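Long-range contact in azurocidin (Homo sapiens, PDB 1A7S), which binds heparin, probably also bacterial lipopolysaccharide, kills many Gram-negative bacteria and attracts monocytes and fibroblasts, on a serine protease fold: residues T177-S190 with R198-R210. Residues are numbered along the deposited sequence; the frame is centred on the assembly and turned at random. Where two conformers were deposited one is given.
Sequences TPLVCEGLAHGVAS and RGPDFFTRVALFR. With EOH (ethanol), chain G.
F203 has CG opposite its carbonyl carbon (chi1 -66°), which sets its ring under L179 CB. L179 has CG opposite its N (chi1 175°), which places CD1 and CD2 by the ring. L179 CB makes a CH-pi contact over one face, 3.8 Å from the centroid and offset toward the rim. The two side chains cross at about a right angle. A189 CB adds a contact of 3.7 Å to F203 CE2. V125 and T161 of adjoining strands also touch F203. V188, on the face of the sheet opposite A189 and F203, meets V206 of the 3-10 segment, CG2 to CG2 at 3.8 Å, and both rest on M37 of the first barrel. Backbone hydrogen bonds join the strands. T204 N donates to V188 O at 2.8 Å, and S190 N to F202 O at 3.0 Å. V206 N reaches H186 O from above the carbonyl plane, and a water links that oxygen to H186 ND1 and A207 N. T204 OG1 is hydrogen-bonded to the backbone O of D89. A classic beta bulge sets H186 and G187 together against L179. The arrangement is an antiparallel hairpin of the C-terminal beta-barrel of the chymotrypsin-like fold.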
loop_
_atom_site.group_PDB
_atom_site.type_symbol
_atom_site.label_atom_id
_atom_site.label_comp_id
_atom_site.label_asym_id
_atom_site.label_seq_id
_atom_site.Cartn_x
_atom_site.Cartn_y
_atom_site.Cartn_z
ATOM N N THR A 177 1.377 1.330 -0.820
ATOM C CA THR A 177 1.445 0.806 0.538
ATOM C C THR A 177 0.253 1.211 1.366
ATOM O O THR A 177 -0.342 2.279 1.140
ATOM C CB THR A 177 2.813 1.223 1.186
ATOM O OG1 THR A 177 3.221 0.200 2.068
ATOM C CG2 THR A 177 2.720 2.550 1.891
ATOM N N PRO A 178 -0.202 0.414 2.310
ATOM C CA PRO A 178 -1.435 0.711 3.016
ATOM C C PRO A 178 -1.238 1.730 4.140
ATOM O O PRO A 178 -0.233 1.798 4.820
ATOM C CB PRO A 178 -1.824 -0.655 3.590
ATOM C CG PRO A 178 -0.512 -1.354 3.819
ATOM C CD PRO A 178 0.333 -0.942 2.632
ATOM N N LEU A 179 -2.303 2.453 4.352
ATOM C CA LEU A 179 -2.488 3.301 5.556
ATOM C C LEU A 179 -3.316 2.445 6.531
ATOM O O LEU A 179 -4.425 2.036 6.164
ATOM C CB LEU A 179 -3.288 4.578 5.174
ATOM C CG LEU A 179 -3.621 5.460 6.403
ATOM C CD1 LEU A 179 -2.361 6.120 6.917
ATOM C CD2 LEU A 179 -4.666 6.506 6.009
ATOM N N VAL A 180 -2.770 2.182 7.734
ATOM C CA VAL A 180 -3.426 1.369 8.704
ATOM C C VAL A 180 -3.892 2.240 9.876
ATOM O O VAL A 180 -3.084 2.889 10.498
ATOM C CB VAL A 180 -2.520 0.243 9.234
ATOM C CG1 VAL A 180 -3.238 -0.552 10.255
ATOM C CG2 VAL A 180 -2.103 -0.638 8.026
ATOM N N CYS A 181 -5.179 2.206 10.109
ATOM C CA CYS A 181 -5.777 2.947 11.229
ATOM C C CYS A 181 -6.693 1.959 11.950
ATOM O O CYS A 181 -7.502 1.307 11.312
ATOM C CB CYS A 181 -6.606 4.161 10.755
ATOM S SG CYS A 181 -5.914 5.183 9.479
ATOM N N GLU A 182 -6.575 1.865 13.275
ATOM C CA GLU A 182 -7.450 1.049 14.063
ATOM C C GLU A 182 -7.523 -0.412 13.541
ATOM O O GLU A 182 -8.547 -1.030 13.467
ATOM C CB GLU A 182 -8.874 1.625 14.137
ATOM C CG GLU A 182 -8.969 3.082 14.526
ATOM C CD GLU A 182 -10.291 3.790 14.484
ATOM O OE1 GLU A 182 -11.137 3.684 13.574
ATOM O OE2 GLU A 182 -10.431 4.629 15.387
ATOM N N GLY A 183 -6.338 -0.860 13.125
ATOM C CA GLY A 183 -6.104 -2.226 12.663
ATOM C C GLY A 183 -6.564 -2.533 11.275
ATOM O O GLY A 183 -6.428 -3.689 10.841
ATOM N N LEU A 184 -7.081 -1.560 10.524
ATOM C CA LEU A 184 -7.656 -1.782 9.215
ATOM C C LEU A 184 -6.941 -0.983 8.118
ATOM O O LEU A 184 -6.430 0.117 8.370
ATOM C CB LEU A 184 -9.122 -1.375 9.189
ATOM C CG LEU A 184 -10.052 -2.057 10.194
ATOM C CD1 LEU A 184 -11.456 -1.515 10.076
ATOM C CD2 LEU A 184 -10.042 -3.573 9.998
ATOM N N ALA A 185 -7.004 -1.523 6.908
ATOM C CA ALA A 185 -6.453 -0.817 5.704
ATOM C C ALA A 185 -7.420 0.219 5.207
ATOM O O ALA A 185 -8.275 0.009 4.362
ATOM C CB ALA A 185 -6.215 -1.869 4.613
ATOM N N HIS A 186 -7.326 1.448 5.769
ATOM C CA HIS A 186 -8.236 2.537 5.374
ATOM C C HIS A 186 -7.727 3.285 4.177
ATOM O O HIS A 186 -8.516 4.017 3.575
ATOM C CB HIS A 186 -8.403 3.495 6.580
ATOM C CG HIS A 186 -9.491 3.104 7.501
ATOM N ND1 HIS A 186 -10.800 3.257 7.130
ATOM C CD2 HIS A 186 -9.450 2.461 8.722
ATOM C CE1 HIS A 186 -11.546 2.796 8.165
ATOM N NE2 HIS A 186 -10.737 2.317 9.104
ATOM N N GLY A 187 -6.468 3.140 3.777
ATOM C CA GLY A 187 -5.968 3.830 2.657
ATOM C C GLY A 187 -4.927 3.012 1.875
ATOM O O GLY A 187 -4.335 2.114 2.387
ATOM N N VAL A 188 -4.767 3.428 0.621
ATOM C CA VAL A 188 -3.729 2.940 -0.272
ATOM C C VAL A 188 -2.931 4.174 -0.746
ATOM O O VAL A 188 -3.526 5.091 -1.293
ATOM C CB VAL A 188 -4.310 2.205 -1.488
ATOM C CG1 VAL A 188 -3.218 1.883 -2.498
ATOM C CG2 VAL A 188 -4.992 0.905 -1.036
ATOM N N ALA A 189 -1.616 4.206 -0.487
ATOM C CA ALA A 189 -0.860 5.405 -0.813
ATOM C C ALA A 189 -0.937 5.742 -2.282
ATOM O O ALA A 189 -0.691 4.894 -3.160
ATOM C CB ALA A 189 0.599 5.246 -0.360
ATOM N N SER A 190 -1.311 6.979 -2.581
ATOM C CA SER A 190 -1.530 7.420 -3.938
ATOM C C SER A 190 -0.597 8.505 -4.377
ATOM O O SER A 190 0.175 8.327 -5.334
ATOM C CB SER A 190 -2.960 7.751 -4.207
ATOM O OG SER A 190 -3.279 8.217 -5.450
ATOM N N ARG A 198 5.796 17.068 3.220
ATOM C CA ARG A 198 5.295 18.419 3.556
ATOM C C ARG A 198 3.828 18.388 3.951
ATOM O O ARG A 198 3.455 19.012 4.937
ATOM C CB ARG A 198 5.610 19.366 2.442
ATOM C CG ARG A 198 5.087 20.801 2.684
ATOM C CD ARG A 198 5.414 21.671 1.475
ATOM N NE ARG A 198 4.992 23.013 1.500
ATOM C CZ ARG A 198 3.893 23.581 1.042
ATOM N NH1 ARG A 198 2.924 22.800 0.510
ATOM N NH2 ARG A 198 3.739 24.899 1.160
ATOM N N GLY A 199 3.065 17.621 3.240
ATOM C CA GLY A 199 1.685 17.249 3.585
ATOM C C GLY A 199 0.652 17.997 2.776
ATOM O O GLY A 199 0.859 19.134 2.316
ATOM N N PRO A 200 -0.520 17.447 2.684
ATOM C CA PRO A 200 -0.890 16.140 3.193
ATOM C C PRO A 200 -0.480 15.013 2.212
ATOM O O PRO A 200 -0.215 15.256 1.066
ATOM C CB PRO A 200 -2.414 16.235 3.250
ATOM C CG PRO A 200 -2.786 17.248 2.299
ATOM C CD PRO A 200 -1.641 18.201 2.148
ATOM N N ASP A 201 -0.503 13.811 2.724
ATOM C CA ASP A 201 -0.406 12.602 1.878
ATOM C C ASP A 201 -1.847 12.219 1.509
ATOM O O ASP A 201 -2.734 12.258 2.357
ATOM C CB ASP A 201 0.247 11.469 2.658
ATOM C CG ASP A 201 1.765 11.649 2.746
ATOM O OD1 ASP A 201 2.297 12.422 1.914
ATOM O OD2 ASP A 201 2.357 10.885 3.544
ATOM N N PHE A 202 -2.015 11.804 0.246
ATOM C CA PHE A 202 -3.299 11.357 -0.220
ATOM C C PHE A 202 -3.283 9.834 -0.421
ATOM O O PHE A 202 -2.490 9.321 -1.214
ATOM C CB PHE A 202 -3.630 12.034 -1.582
ATOM C CG PHE A 202 -3.957 13.481 -1.445
ATOM C CD1 PHE A 202 -2.956 14.401 -1.183
ATOM C CD2 PHE A 202 -5.247 13.945 -1.555
ATOM C CE1 PHE A 202 -3.203 15.735 -1.124
ATOM C CE2 PHE A 202 -5.525 15.278 -1.509
ATOM C CZ PHE A 202 -4.540 16.190 -1.266
ATOM N N PHE A 203 -4.238 9.175 0.249
ATOM C CA PHE A 203 -4.439 7.753 0.148
ATOM C C PHE A 203 -5.820 7.491 -0.446
ATOM O O PHE A 203 -6.784 8.180 -0.124
ATOM C CB PHE A 203 -4.408 7.110 1.575
ATOM C CG PHE A 203 -3.075 7.206 2.243
ATOM C CD1 PHE A 203 -2.701 8.285 2.969
ATOM C CD2 PHE A 203 -2.207 6.133 2.178
ATOM C CE1 PHE A 203 -1.491 8.400 3.589
ATOM C CE2 PHE A 203 -0.979 6.183 2.821
ATOM C CZ PHE A 203 -0.599 7.336 3.480
ATOM N N THR A 204 -5.930 6.520 -1.314
ATOM C CA THR A 204 -7.261 6.105 -1.803
ATOM C C THR A 204 -8.084 5.641 -0.644
ATOM O O THR A 204 -7.584 4.891 0.210
ATOM C CB THR A 204 -7.044 4.955 -2.811
ATOM O OG1 THR A 204 -6.109 5.447 -3.744
ATOM C CG2 THR A 204 -8.389 4.529 -3.450
ATOM N N ARG A 205 -9.327 6.093 -0.551
ATOM C CA ARG A 205 -10.210 5.752 0.544
ATOM C C ARG A 205 -10.787 4.353 0.336
ATOM O O ARG A 205 -11.775 4.168 -0.349
ATOM C CB ARG A 205 -11.300 6.801 0.660
ATOM C CG ARG A 205 -12.186 6.596 1.909
ATOM C CD ARG A 205 -13.290 7.701 2.038
ATOM N NE ARG A 205 -12.646 8.962 2.464
ATOM C CZ ARG A 205 -12.532 9.388 3.715
ATOM N NH1 ARG A 205 -12.825 8.552 4.739
ATOM N NH2 ARG A 205 -12.081 10.573 3.981
ATOM N N VAL A 206 -10.164 3.378 0.945
ATOM C CA VAL A 206 -10.466 1.965 0.761
ATOM C C VAL A 206 -11.918 1.653 1.022
ATOM O O VAL A 206 -12.544 0.852 0.303
ATOM C CB VAL A 206 -9.539 1.074 1.556
ATOM C CG1 VAL A 206 -9.935 -0.405 1.471
ATOM C CG2 VAL A 206 -8.098 1.185 1.074
ATOM N N ALA A 207 -12.485 2.245 2.054
ATOM C CA ALA A 207 -13.852 1.919 2.433
ATOM C C ALA A 207 -14.881 2.223 1.349
ATOM O O ALA A 207 -15.971 1.654 1.355
ATOM C CB ALA A 207 -14.237 2.601 3.723
ATOM N N LEU A 208 -14.544 3.097 0.420
ATOM C CA LEU A 208 -15.482 3.372 -0.692
ATOM C C LEU A 208 -15.590 2.193 -1.631
ATOM O O LEU A 208 -16.519 2.141 -2.436
ATOM C CB LEU A 208 -15.007 4.580 -1.482
ATOM C CG LEU A 208 -15.031 5.927 -0.804
ATOM C CD1 LEU A 208 -14.454 6.986 -1.735
ATOM C CD2 LEU A 208 -16.455 6.216 -0.350
ATOM N N PHE A 209 -14.575 1.333 -1.631
ATOM C CA PHE A 209 -14.409 0.259 -2.639
ATOM C C PHE A 209 -14.604 -1.126 -2.039
ATOM O O PHE A 209 -14.343 -2.113 -2.726
ATOM C CB PHE A 209 -12.980 0.336 -3.209
ATOM C CG PHE A 209 -12.717 1.621 -3.949
ATOM C CD1 PHE A 209 -12.973 1.654 -5.296
ATOM C CD2 PHE A 209 -12.201 2.707 -3.321
ATOM C CE1 PHE A 209 -12.887 2.880 -5.946
ATOM C CE2 PHE A 209 -12.038 3.905 -3.952
ATOM C CZ PHE A 209 -12.407 4.000 -5.280
ATOM N N ARG A 210 -15.085 -1.258 -0.804
ATOM C CA ARG A 210 -15.142 -2.607 -0.205
ATOM C C ARG A 210 -16.012 -3.576 -0.961
ATOM O O ARG A 210 -15.634 -4.724 -1.163
ATOM C CB ARG A 210 -15.554 -2.526 1.252
ATOM C CG ARG A 210 -15.753 -3.838 1.946
ATOM C CD ARG A 210 -14.470 -4.695 2.018
ATOM N NE ARG A 210 -14.742 -6.001 2.587
ATOM C CZ ARG A 210 -14.800 -6.269 3.885
ATOM N NH1 ARG A 210 -14.606 -5.358 4.777
ATOM N NH2 ARG A 210 -15.073 -7.528 4.291
HETATM C C1 EOH G . 1.435 -0.228 7.067
HETATM C C2 EOH G . 1.338 0.510 8.345
HETATM O O EOH G . 1.884 0.503 5.868
HETATM O O HOH W 1 -11.208 3.943 4.143
#